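Probable acetolactate synthase isozyme III (Small subunit) (Nitrosomonas europaea ATCC 19718, PDB 2PC6) probably serves as the regulatory small subunit that accompanies a larger enzyme subunit, being built from two ACT-type domains in tandem. Local coordinates at residues R4-L9 against Y83-L88; G16-V21 against S46-V51; Q61-L66 against V73-L78; K104-I109 against Q138-N143; D108-N113 against I124-T129. All coordinates share one frame; numbering follows the deposited sequence.

Interactions 2 and 3 pack helices against the first four-stranded sheet and meet each other through Val21 and Leu66. Interactions 4 and 5 belong to the second sheet's layer and share Asp108 and Ile109 of helix 98-109. Between these groups lies interaction 1, centred only 7 Å from the centre of the chain, where one strand from each sheet comes together. Its contact is a buried apolar one, as is that of interaction 2. Interaction 3 is partly buried, while interaction 4 joins buried Leu106 and Val140 to exposed Ala139. Chemistry changes in interaction 5, the one contact of the five whose segments are hydrogen-bonded to each other, by a backbone pair and a bridging water.

Interaction 1: residues R4-L9 against Y83-L88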
# COMPACT_ATOMS: atom_id res chain seq x y z
N ARG A 4 13.99 -5.27 10.88
CA ARG A 4 13.07 -4.39 10.17
C ARG A 4 13.02 -2.96 10.70
O ARG A 4 12.74 -2.73 11.87
CB ARG A 4 11.66 -4.94 10.23
CG ARG A 4 11.36 -6.06 9.27
CD ARG A 4 9.85 -6.16 9.05
NE ARG A 4 9.52 -7.35 8.27
N HIS A 5 13.27 -2.00 9.81
CA HIS A 5 13.01 -0.59 10.08
C HIS A 5 11.91 -0.09 9.15
O HIS A 5 11.87 -0.44 7.96
CB HIS A 5 14.27 0.22 9.89
CG HIS A 5 15.35 -0.15 10.85
ND1 HIS A 5 15.76 0.68 11.87
CD2 HIS A 5 16.09 -1.28 10.96
CE1 HIS A 5 16.71 0.08 12.56
NE2 HIS A 5 16.92 -1.11 12.04
N ILE A 6 11.01 0.70 9.70
CA ILE A 6 9.91 1.25 8.93
C ILE A 6 10.33 2.68 8.82
O ILE A 6 10.31 3.39 9.81
CB ILE A 6 8.58 1.17 9.71
CG1 ILE A 6 8.21 -0.29 10.05
CG2 ILE A 6 7.46 1.86 8.95
CD1 ILE A 6 7.15 -0.46 11.12
N ILE A 7 10.81 3.06 7.65
CA ILE A 7 11.09 4.44 7.28
C ILE A 7 9.84 5.14 6.67
O ILE A 7 9.14 4.60 5.78
CB ILE A 7 12.29 4.53 6.34
CG1 ILE A 7 13.58 4.41 7.16
CG2 ILE A 7 12.34 5.85 5.69
CD1 ILE A 7 14.27 3.10 7.05
N SER A 8 9.58 6.33 7.20
CA SER A 8 8.48 7.18 6.83
C SER A 8 9.03 8.46 6.24
O SER A 8 9.90 9.11 6.83
CB SER A 8 7.75 7.55 8.10
OG SER A 8 6.36 7.39 7.93
N LEU A 9 8.52 8.87 5.09
CA LEU A 9 9.02 10.11 4.53
C LEU A 9 7.99 10.91 3.75
O LEU A 9 7.00 10.37 3.25
CB LEU A 9 10.33 9.90 3.76
CG LEU A 9 10.47 8.81 2.70
CD1 LEU A 9 10.04 9.43 1.40
CD2 LEU A 9 11.91 8.36 2.56
N TYR A 83 4.53 3.89 17.45
CA TYR A 83 3.88 4.03 16.13
C TYR A 83 2.73 3.05 15.99
O TYR A 83 2.55 2.12 16.80
CB TYR A 83 4.89 3.84 15.00
CG TYR A 83 5.43 2.45 14.96
CD1 TYR A 83 4.82 1.48 14.16
CD2 TYR A 83 6.52 2.08 15.74
CE1 TYR A 83 5.29 0.20 14.12
CE2 TYR A 83 7.01 0.79 15.72
CZ TYR A 83 6.39 -0.14 14.90
OH TYR A 83 6.82 -1.45 14.87
N VAL A 84 1.92 3.25 14.97
CA VAL A 84 0.94 2.26 14.65
C VAL A 84 1.12 1.88 13.22
O VAL A 84 1.39 2.73 12.39
CB VAL A 84 -0.47 2.78 14.85
CG1 VAL A 84 -0.71 2.95 16.28
CG2 VAL A 84 -0.66 4.09 14.15
N GLU A 85 0.97 0.60 12.91
CA GLU A 85 1.04 0.21 11.52
C GLU A 85 -0.07 -0.75 11.16
O GLU A 85 -0.54 -1.52 12.01
CB GLU A 85 2.45 -0.29 11.09
CG GLU A 85 2.87 -1.57 11.74
CD GLU A 85 2.35 -2.83 11.02
OE1 GLU A 85 2.00 -2.76 9.80
OE2 GLU A 85 2.30 -3.90 11.70
N ARG A 86 -0.48 -0.65 9.90
CA ARG A 86 -1.50 -1.50 9.32
C ARG A 86 -1.13 -1.83 7.92
O ARG A 86 -0.47 -1.05 7.23
CB ARG A 86 -2.89 -0.87 9.36
CG ARG A 86 -3.47 -0.73 10.78
CD ARG A 86 -3.58 -2.07 11.46
NE ARG A 86 -4.31 -1.97 12.74
CZ ARG A 86 -3.71 -1.69 13.90
NH1 ARG A 86 -2.40 -1.47 13.88
NH2 ARG A 86 -4.39 -1.59 15.06
N GLU A 87 -1.54 -3.01 7.50
CA GLU A 87 -1.38 -3.37 6.13
C GLU A 87 -2.69 -3.91 5.64
O GLU A 87 -3.47 -4.48 6.43
CB GLU A 87 -0.32 -4.43 6.03
CG GLU A 87 0.19 -4.64 4.61
CD GLU A 87 1.38 -5.59 4.60
OE1 GLU A 87 1.83 -6.03 5.72
OE2 GLU A 87 1.86 -5.90 3.47
N LEU A 88 -2.95 -3.75 4.35
CA LEU A 88 -4.09 -4.42 3.73
C LEU A 88 -3.64 -5.50 2.75
O LEU A 88 -2.66 -5.36 2.03
CB LEU A 88 -5.03 -3.40 3.05
CG LEU A 88 -6.31 -3.97 2.38
CD1 LEU A 88 -7.46 -3.00 2.51
CD2 LEU A 88 -6.00 -4.12 0.95
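Ile6 reaches across to Tyr83 with the end of its long branch: CD1 stands 3.6 Å from Tyr83 CE1 and 3.9 Å from Tyr83 OH. CG1 of Ile6 points anti to its carbonyl carbon (chi1 -60°), and a nearly extended second torsion then carries CD1 outward to the ring. On the other strand, Tyr83 holds CG between its backbone N and carbonyl carbon (chi1 66°), and the ring stands in the gap, toward strand 3-12. The two side chains cross at about a right angle, with the methyl approaching the ring obliquely. Glu85 adds its CG, which lies in plane at the edge of the same ring and 4.5 Å from Ile6 CD1. Its carboxylate is engaged by the backbone N of Arg130, while its carbonyl O accepts from Arg86 NH1 at 2.6 Å, with the oxygen within 1° of the guanidinium plane. The strands themselves stay apart, at 9.3 Å between Ile6 CA and Glu85 CA, so side chains alone bridge them. Strand 3-12 belongs to the first sheet and strand 83-94 to the second, and the contact is an interdomain packing of two ferredoxin-like ACT domains.

Interaction 2: residues G16-V21 against S46-V51; sequences GALSRV and SRMTLV
Selenomethionine Met48 projects from its strand like a bent rod and meets the helix at two points with two different atoms. Its methyl CE lies 3.6 Å from Leu18 CD1, and the selenium SE lies 3.9 Å from Val21 CG1. The two approaches differ in direction: Leu18 crosses Met48 at about a right angle, whereas Val21 runs alongside it, pointing the opposite way. Extended first and second torsions (chi1 179°) bring the Met48 chain straight off the strand, and the turn at chi3 (-57°) sets CE beside Leu18. Leu18 does not set out straight at the strand; its CD1 end is what closes on the methyl.

This is the alpha/beta layer of the first ACT domain, in which helix 17-28 lies over a four-stranded antiparallel sheet; strand 45-54 is one of its inner strands, and Leu9 and Leu35 of the flanking strands also touch Met48. Beyond the contact, Leu18 packs on Leu35 of the second subunit. At the start of the helix Gly16 is the N-cap residue, and its carbonyl O is gripped twice, by Arg20 N at 2.7 Å and by Ser19 OG at 2.9 Å, the latter in the carbonyl plane on a lone pair. Arg20 folds its guanidinium back so that Gly16 C lies 3.4 Å above one face, offset toward the rim, and NH2 forms a salt bridge with Glu71.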
# COMPACT_ATOMS: atom_id res chain seq x y z
N GLY A 16 9.33 11.15 -11.20
CA GLY A 16 10.71 10.77 -11.02
C GLY A 16 11.08 10.67 -9.56
O GLY A 16 11.97 9.90 -9.18
N ALA A 17 10.39 11.46 -8.74
CA ALA A 17 10.56 11.42 -7.27
C ALA A 17 10.78 10.01 -6.80
O ALA A 17 11.77 9.72 -6.10
CB ALA A 17 9.34 11.98 -6.57
N LEU A 18 9.87 9.12 -7.18
CA LEU A 18 9.93 7.76 -6.66
C LEU A 18 10.99 6.95 -7.38
O LEU A 18 11.67 6.12 -6.74
CB LEU A 18 8.56 7.04 -6.70
CG LEU A 18 8.73 5.51 -6.56
CD1 LEU A 18 9.10 5.14 -5.11
CD2 LEU A 18 7.51 4.72 -6.99
N SER A 19 11.15 7.16 -8.69
CA SER A 19 12.21 6.42 -9.38
C SER A 19 13.61 6.78 -8.83
O SER A 19 14.51 5.94 -8.81
CB SER A 19 12.18 6.63 -10.90
OG SER A 19 12.73 7.91 -11.16
N ARG A 20 13.78 8.03 -8.37
CA ARG A 20 15.04 8.43 -7.76
C ARG A 20 15.25 7.82 -6.35
O ARG A 20 16.37 7.44 -5.99
CB ARG A 20 15.19 9.95 -7.75
CG ARG A 20 15.65 10.45 -9.12
CD ARG A 20 15.83 12.00 -9.21
NE ARG A 20 14.54 12.68 -9.32
CZ ARG A 20 13.89 12.86 -10.48
NH1 ARG A 20 14.40 12.37 -11.62
NH2 ARG A 20 12.73 13.50 -10.50
N VAL A 21 14.18 7.73 -5.56
CA VAL A 21 14.26 7.09 -4.28
C VAL A 21 14.54 5.59 -4.47
O VAL A 21 15.36 5.01 -3.75
CB VAL A 21 13.01 7.37 -3.45
CG1 VAL A 21 12.90 6.38 -2.26
CG2 VAL A 21 13.07 8.82 -2.96
N SER A 46 3.71 13.75 -0.99
CA SER A 46 3.27 12.38 -0.77
C SER A 46 3.96 11.80 0.44
O SER A 46 5.01 12.28 0.84
CB SER A 46 3.58 11.54 -2.01
OG SER A 46 2.70 11.88 -3.09
N ARG A 47 3.36 10.77 1.02
CA ARG A 47 3.87 10.14 2.24
C ARG A 47 4.29 8.74 1.87
O ARG A 47 3.54 7.95 1.32
CB ARG A 47 2.78 10.12 3.33
CG ARG A 47 3.09 9.29 4.61
CD ARG A 47 3.93 10.09 5.56
NE ARG A 47 4.26 9.43 6.83
CZ ARG A 47 3.85 9.84 8.03
NH1 ARG A 47 3.05 10.89 8.15
NH2 ARG A 47 4.23 9.20 9.12
N MSE A 48 5.54 8.44 2.13
CA MSE A 48 6.00 7.13 1.79
C MSE A 48 6.32 6.39 3.04
O MSE A 48 6.93 6.94 3.96
CB MSE A 48 7.24 7.21 0.92
CG MSE A 48 7.80 5.86 0.54
SE MSE A 48 9.34 6.06 -0.71
CE MSE A 48 8.44 7.10 -2.18
N THR A 49 5.90 5.14 3.06
CA THR A 49 6.29 4.24 4.09
C THR A 49 7.06 3.11 3.43
O THR A 49 6.52 2.38 2.61
CB THR A 49 5.08 3.68 4.85
OG1 THR A 49 4.26 4.76 5.30
CG2 THR A 49 5.55 2.89 6.02
N LEU A 50 8.30 2.98 3.83
CA LEU A 50 9.16 2.00 3.28
C LEU A 50 9.72 1.07 4.39
O LEU A 50 10.11 1.54 5.47
CB LEU A 50 10.29 2.77 2.63
CG LEU A 50 11.32 2.04 1.83
CD1 LEU A 50 11.99 3.12 1.04
CD2 LEU A 50 12.32 1.36 2.78
N VAL A 51 9.75 -0.23 4.12
CA VAL A 51 10.31 -1.16 5.08
C VAL A 51 11.60 -1.69 4.50
O VAL A 51 11.64 -2.16 3.37
CB VAL A 51 9.38 -2.36 5.34
CG1 VAL A 51 10.09 -3.40 6.19
CG2 VAL A 51 8.09 -1.91 5.98

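Interaction 3: residues Q61-L66 against V73-L78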
# COMPACT_ATOMS: atom_id res chain seq x y z
N GLN A 61 22.87 4.80 7.12
CA GLN A 61 23.48 5.30 5.87
C GLN A 61 22.48 5.52 4.74
O GLN A 61 22.60 6.45 3.94
CB GLN A 61 24.63 4.39 5.42
CG GLN A 61 25.44 4.94 4.24
CD GLN A 61 26.20 6.31 4.50
OE1 GLN A 61 26.93 6.47 5.48
NE2 GLN A 61 26.02 7.26 3.57
N ILE A 62 21.48 4.65 4.68
CA ILE A 62 20.35 4.82 3.76
C ILE A 62 19.61 6.12 4.10
O ILE A 62 19.24 6.91 3.22
CB ILE A 62 19.40 3.60 3.88
CG1 ILE A 62 20.16 2.31 3.51
CG2 ILE A 62 18.09 3.82 3.11
CD1 ILE A 62 19.33 1.04 3.62
N THR A 63 19.42 6.31 5.40
CA THR A 63 18.75 7.46 5.97
C THR A 63 19.56 8.72 5.71
O THR A 63 19.00 9.76 5.35
CB THR A 63 18.54 7.22 7.48
OG1 THR A 63 17.31 6.50 7.64
CG2 THR A 63 18.46 8.49 8.24
N LYS A 64 20.87 8.62 5.85
CA LYS A 64 21.72 9.74 5.51
C LYS A 64 21.53 10.04 4.01
O LYS A 64 21.15 11.17 3.65
CB LYS A 64 23.18 9.48 5.90
N GLN A 65 21.72 9.04 3.15
CA GLN A 65 21.58 9.29 1.71
C GLN A 65 20.19 9.80 1.32
O GLN A 65 20.07 10.64 0.44
CB GLN A 65 21.90 8.08 0.85
CG GLN A 65 23.36 7.73 0.68
CD GLN A 65 23.49 6.33 0.06
OE1 GLN A 65 23.87 5.36 0.73
NE2 GLN A 65 23.09 6.22 -1.20
N LEU A 66 19.14 9.30 1.96
CA LEU A 66 17.79 9.73 1.56
C LEU A 66 17.55 11.21 1.82
O LEU A 66 16.94 11.91 1.00
CB LEU A 66 16.71 8.88 2.22
CG LEU A 66 16.33 7.55 1.58
CD1 LEU A 66 15.60 6.70 2.58
CD2 LEU A 66 15.46 7.82 0.43
N VAL A 73 11.71 15.50 1.96
CA VAL A 73 11.51 16.77 2.68
C VAL A 73 11.67 16.62 4.20
O VAL A 73 12.34 17.42 4.84
CB VAL A 73 10.10 17.39 2.33
CG1 VAL A 73 9.84 18.63 3.19
CG2 VAL A 73 10.00 17.75 0.83
N LYS A 74 11.02 15.60 4.76
CA LYS A 74 11.19 15.18 6.14
C LYS A 74 11.27 13.65 6.13
O LYS A 74 10.88 13.00 5.15
CB LYS A 74 10.05 15.69 7.06
CG LYS A 74 10.34 17.07 7.72
N LEU A 75 11.75 13.08 7.22
CA LEU A 75 12.06 11.65 7.27
C LEU A 75 12.28 11.24 8.72
O LEU A 75 13.04 11.90 9.45
CB LEU A 75 13.35 11.38 6.46
CG LEU A 75 13.75 9.90 6.35
CD1 LEU A 75 14.57 9.60 5.11
CD2 LEU A 75 14.48 9.44 7.64
N ILE A 76 11.64 10.16 9.12
CA ILE A 76 11.86 9.57 10.44
C ILE A 76 11.95 8.04 10.30
O ILE A 76 11.33 7.44 9.41
CB ILE A 76 10.76 9.97 11.43
CG1 ILE A 76 11.15 9.61 12.88
CG2 ILE A 76 9.39 9.34 11.06
N ASP A 77 12.77 7.43 11.14
CA ASP A 77 12.70 6.00 11.34
C ASP A 77 11.52 5.88 12.28
O ASP A 77 11.62 6.16 13.48
CB ASP A 77 13.97 5.42 11.97
CG ASP A 77 13.89 3.89 12.16
OD1 ASP A 77 13.00 3.40 12.91
OD2 ASP A 77 14.72 3.17 11.57
N LEU A 78 10.38 5.52 11.71
CA LEU A 78 9.18 5.36 12.48
C LEU A 78 9.36 4.38 13.62
O LEU A 78 8.73 4.54 14.65
CB LEU A 78 8.05 4.88 11.58
CG LEU A 78 6.69 5.27 12.12
CD1 LEU A 78 6.49 6.78 11.98
CD2 LEU A 78 5.65 4.49 11.37
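Leu75 divides its two methyls between two residues one turn apart on the helix. The tight half belongs to CD1, which sits 3.7 Å from Leu66 CB and 4.0 Å from Leu66 CD1, the two leucines crossing at about a right angle. CG of Leu66 is anti to the carbonyl carbon (chi1 -84°) and its chain then runs on extended. The residue is buried, touching also Leu9 of the neighbouring strand and Val21 of helix 17-28.

Helix 56-68 and strand 72-77 form the closing alpha-beta unit of the ferredoxin-like ACT fold, and the calcium site of Asn67, Leu69 and Val72 spans the end of the helix, the short connection and the start of the strand, with the ion about 8 Å from the Leu66 side chain. Toward solvent the contact is looser. Leu75 CD2 meets both branches of Thr63 at the same distance, 4.1 Å to OG1 and 4.1 Å to CG2, and the pair is partly exposed. Thr63 has CG2 anti to the backbone N, which leaves hydroxyl and methyl both facing Leu75. Next to it Lys64 points away from the strand, and no atom beyond its CB is modelled, in keeping with a mobile chain on the outer side of the helix.

Interaction 4: residues K104-I109 against Q138-N143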
# COMPACT_ATOMS: atom_id res chain seq x y z
N LYS A 104 -13.88 -20.00 4.82
CA LYS A 104 -14.80 -19.09 5.49
C LYS A 104 -14.46 -19.00 7.00
O LYS A 104 -14.41 -17.89 7.57
CB LYS A 104 -16.24 -19.51 5.24
CG LYS A 104 -17.30 -18.62 5.95
CD LYS A 104 -17.26 -17.11 5.47
CE LYS A 104 -18.59 -16.38 5.81
NZ LYS A 104 -18.62 -15.71 7.17
N ARG A 105 -14.19 -20.13 7.65
CA ARG A 105 -13.76 -20.06 9.08
C ARG A 105 -12.53 -19.20 9.30
O ARG A 105 -12.53 -18.41 10.25
CB ARG A 105 -13.52 -21.41 9.72
CG ARG A 105 -14.77 -22.13 10.02
CD ARG A 105 -14.45 -23.39 10.80
NE ARG A 105 -13.60 -24.32 10.05
CZ ARG A 105 -14.07 -25.30 9.28
NH1 ARG A 105 -15.37 -25.47 9.14
NH2 ARG A 105 -13.21 -26.10 8.64
N LEU A 106 -11.51 -19.33 8.43
CA LEU A 106 -10.27 -18.54 8.53
C LEU A 106 -10.53 -17.08 8.29
O LEU A 106 -10.02 -16.21 9.05
CB LEU A 106 -9.16 -19.02 7.60
CG LEU A 106 -8.36 -20.24 8.02
CD1 LEU A 106 -7.35 -20.72 6.90
CD2 LEU A 106 -7.62 -20.01 9.35
N ALA A 107 -11.31 -16.78 7.27
CA ALA A 107 -11.70 -15.39 7.09
C ALA A 107 -12.32 -14.87 8.42
O ALA A 107 -11.87 -13.83 8.92
CB ALA A 107 -12.66 -15.20 5.90
N ASP A 108 -13.32 -15.55 8.99
CA ASP A 108 -13.98 -15.01 10.19
C ASP A 108 -13.02 -14.89 11.36
O ASP A 108 -13.04 -13.93 12.10
CB ASP A 108 -15.20 -15.85 10.65
CG ASP A 108 -16.35 -15.90 9.60
OD1 ASP A 108 -16.48 -14.98 8.76
OD2 ASP A 108 -17.16 -16.88 9.64
N ILE A 109 -12.16 -15.88 11.52
CA ILE A 109 -11.23 -15.87 12.65
C ILE A 109 -10.31 -14.63 12.61
O ILE A 109 -10.10 -13.98 13.63
CB ILE A 109 -10.41 -17.18 12.69
CG1 ILE A 109 -11.29 -18.32 13.17
CG2 ILE A 109 -9.17 -17.02 13.57
CD1 ILE A 109 -10.80 -19.70 12.75
N GLN A 138 0.45 -18.14 7.30
CA GLN A 138 0.94 -19.40 7.90
C GLN A 138 -0.23 -20.39 8.01
O GLN A 138 -0.09 -21.57 7.69
CB GLN A 138 1.59 -19.19 9.26
CG GLN A 138 3.14 -19.39 9.30
N ALA A 139 -1.40 -19.86 8.38
CA ALA A 139 -2.56 -20.70 8.65
C ALA A 139 -3.19 -21.24 7.38
O ALA A 139 -3.68 -22.32 7.41
CB ALA A 139 -3.57 -19.97 9.49
N VAL A 140 -3.15 -20.53 6.27
CA VAL A 140 -3.72 -21.08 5.03
C VAL A 140 -2.81 -22.14 4.40
O VAL A 140 -1.57 -22.03 4.49
CB VAL A 140 -3.94 -19.98 4.01
CG1 VAL A 140 -4.72 -20.53 2.84
CG2 VAL A 140 -4.77 -18.87 4.63
N ASP A 141 -3.38 -23.15 3.76
CA ASP A 141 -2.54 -24.09 3.01
C ASP A 141 -2.08 -23.32 1.77
O ASP A 141 -2.92 -22.75 1.05
CB ASP A 141 -3.29 -25.37 2.56
CG ASP A 141 -3.67 -26.33 3.73
OD1 ASP A 141 -2.95 -26.49 4.77
OD2 ASP A 141 -4.74 -26.98 3.58
N CYS A 142 -0.77 -23.33 1.52
CA CYS A 142 -0.17 -22.62 0.38
C CYS A 142 -0.76 -23.03 -0.96
O CYS A 142 -1.05 -22.16 -1.79
CB CYS A 142 1.37 -22.73 0.37
SG CYS A 142 2.07 -24.40 0.17
N ASN A 143 -0.98 -24.33 -1.17
CA ASN A 143 -1.53 -24.85 -2.44
C ASN A 143 -2.90 -24.23 -2.79
O ASN A 143 -3.27 -24.11 -3.96
CB ASN A 143 -1.59 -26.39 -2.42
CG ASN A 143 -2.46 -26.92 -1.28
OD1 ASN A 143 -2.35 -26.45 -0.15
ND2 ASN A 143 -3.35 -27.86 -1.58
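Leu106 carries most of this contact, giving up 60 Å² of its surface to the partner segment, with each methyl meeting a different residue. CD1 lies 3.9 Å from Val140 CG2 and 4.0 Å from the carbonyl O of Ala139; CD2 lies 4.1 Å from Ala139 CB. The fork is delivered by a first torsion that sets CG anti to the carbonyl carbon (chi1 -79°), followed by an extended chi2, so both methyls face the end of the other helix. Ala139, covered over 28 Å², is exposed and offers its CB toward Leu106. Val140, covered over 21 Å², is buried; its CG2 is the branch anti to the carbonyl carbon, and the two side chains meet at a slant. The chain has just left the helix at Val140, whose psi of 146° is that of an extended residue.

On a side of helix 98-109 that takes no part in this packing, Lys104 NZ and Asp108 OD1 form a salt bridge of 2.8 Å one turn apart, using the syn lone pair of the carboxylate oxygen. The contact thus places the C-terminal half of one helix against the C-terminal end of helix 130-139 and the first residue after it, as the two helices lie side by side in a ferredoxin-like ACT domain.

Interaction 5: residues D108-N113 against I124-T129; sequences DIFRGN and IELTGT
Phe110 holds its ring obliquely to Leu126 CD2, and the closest approach between the pair is 4.3 Å, from Phe110 CB to that methyl. Phe136 of helix 130-139 meets the same ring edge-to-face. The flat carboxylate of Glu125 comes within 4.5 Å of the Asn113 amide, OE2 to ND2, but its OE1 is bound by Arg86 of the second subunit.

Helix 98-109 ends here in a Schellman motif: Arg111, at positive phi (55°), is the C-prime residue, with Gly112 N bonded to Ala107 O and Arg111 N to Asp108 O. The chain then enters strand 113-118, outermost in the ACT domain's sheet within this chain. Asn113 and Glu125 form a hydrogen-bonded antiparallel pair, with Asn113 N to Glu125 O at 2.8 Å (149°) and Glu125 N to Asn113 O at 2.7 Å (167°). Asn113 O also takes a CA-H...O contact from Ile124, 3.5 Å from its CA. Gly112 brings its bare CA against the Glu125 carbonyl. Past the pair, a water fills in for direct bonding, donating to Arg111 O and accepting from Thr127 N, each at 3.0 Å. Lys132 NZ ties Phe110 O to Thr127 O.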
# COMPACT_ATOMS: atom_id res chain seq x y z
N ASP A 108 -13.32 -15.55 8.99
CA ASP A 108 -13.98 -15.01 10.19
C ASP A 108 -13.02 -14.89 11.36
O ASP A 108 -13.04 -13.93 12.10
CB ASP A 108 -15.20 -15.85 10.65
CG ASP A 108 -16.35 -15.90 9.60
OD1 ASP A 108 -16.48 -14.98 8.76
OD2 ASP A 108 -17.16 -16.88 9.64
N ILE A 109 -12.16 -15.88 11.52
CA ILE A 109 -11.23 -15.87 12.65
C ILE A 109 -10.31 -14.63 12.61
O ILE A 109 -10.10 -13.98 13.63
CB ILE A 109 -10.41 -17.18 12.69
CG1 ILE A 109 -11.29 -18.32 13.17
CG2 ILE A 109 -9.17 -17.02 13.57
CD1 ILE A 109 -10.80 -19.70 12.75
N PHE A 110 -9.80 -14.31 11.42
CA PHE A 110 -8.92 -13.16 11.23
C PHE A 110 -9.69 -11.90 10.93
O PHE A 110 -9.12 -10.89 10.59
CB PHE A 110 -7.96 -13.48 10.10
CG PHE A 110 -6.82 -14.37 10.53
CD1 PHE A 110 -6.97 -15.75 10.53
CD2 PHE A 110 -5.62 -13.83 10.96
CE1 PHE A 110 -5.89 -16.59 10.93
CE2 PHE A 110 -4.55 -14.63 11.39
CZ PHE A 110 -4.66 -16.00 11.38
N ARG A 111 -11.02 -11.96 11.07
CA ARG A 111 -11.85 -10.78 10.82
C ARG A 111 -11.63 -10.19 9.45
O ARG A 111 -11.65 -8.99 9.34
CB ARG A 111 -11.59 -9.68 11.84
CG ARG A 111 -11.62 -10.10 13.30
CD ARG A 111 -13.00 -10.58 13.74
NE ARG A 111 -12.97 -11.10 15.12
CZ ARG A 111 -13.13 -10.37 16.23
NH1 ARG A 111 -13.36 -9.06 16.15
NH2 ARG A 111 -13.05 -10.96 17.42
N GLY A 112 -11.43 -11.01 8.43
CA GLY A 112 -11.37 -10.51 7.07
C GLY A 112 -12.74 -10.52 6.40
O GLY A 112 -13.75 -10.89 7.00
N ASN A 113 -12.82 -10.10 5.14
CA ASN A 113 -14.13 -10.14 4.51
C ASN A 113 -13.98 -10.72 3.12
O ASN A 113 -13.02 -10.41 2.40
CB ASN A 113 -14.71 -8.76 4.45
CG ASN A 113 -15.04 -8.22 5.82
OD1 ASN A 113 -16.15 -8.40 6.31
ND2 ASN A 113 -14.06 -7.57 6.47
N ILE A 124 -10.40 -12.87 -0.35
CA ILE A 124 -10.52 -12.42 1.06
C ILE A 124 -9.74 -11.14 1.33
O ILE A 124 -8.59 -11.02 0.95
CB ILE A 124 -10.04 -13.53 2.02
CG1 ILE A 124 -10.86 -14.82 1.76
CG2 ILE A 124 -10.21 -13.09 3.47
CD1 ILE A 124 -10.33 -16.09 2.43
N GLU A 125 -10.38 -10.18 2.00
CA GLU A 125 -9.73 -8.93 2.35
C GLU A 125 -9.34 -8.93 3.82
O GLU A 125 -10.19 -9.16 4.68
CB GLU A 125 -10.70 -7.82 2.08
CG GLU A 125 -10.18 -6.44 2.35
CD GLU A 125 -11.31 -5.50 2.80
OE1 GLU A 125 -12.25 -5.16 2.02
OE2 GLU A 125 -11.24 -5.12 3.98
N LEU A 126 -8.06 -8.67 4.10
CA LEU A 126 -7.55 -8.67 5.47
C LEU A 126 -6.82 -7.38 5.77
O LEU A 126 -6.07 -6.90 4.93
CB LEU A 126 -6.47 -9.72 5.58
CG LEU A 126 -6.77 -11.00 6.33
CD1 LEU A 126 -6.95 -12.18 5.28
CD2 LEU A 126 -5.58 -11.28 7.28
N THR A 127 -7.00 -6.85 6.99
CA THR A 127 -6.25 -5.72 7.45
C THR A 127 -5.78 -6.03 8.86
O THR A 127 -6.48 -6.70 9.62
CB THR A 127 -7.09 -4.47 7.43
OG1 THR A 127 -7.60 -4.29 6.11
CG2 THR A 127 -6.22 -3.27 7.67
N GLY A 128 -4.59 -5.54 9.23
CA GLY A 128 -4.02 -5.83 10.54
C GLY A 128 -2.56 -5.42 10.59
O GLY A 128 -2.06 -4.76 9.69
N THR A 129 -1.89 -5.78 11.65
CA THR A 129 -0.44 -5.61 11.73
C THR A 129 0.24 -6.62 10.78
O THR A 129 -0.44 -7.52 10.22
CB THR A 129 0.02 -5.87 13.15
OG1 THR A 129 -0.56 -7.10 13.57
CG2 THR A 129 -0.53 -4.83 14.09
O HOH W 1 -9.75 -7.03 8.21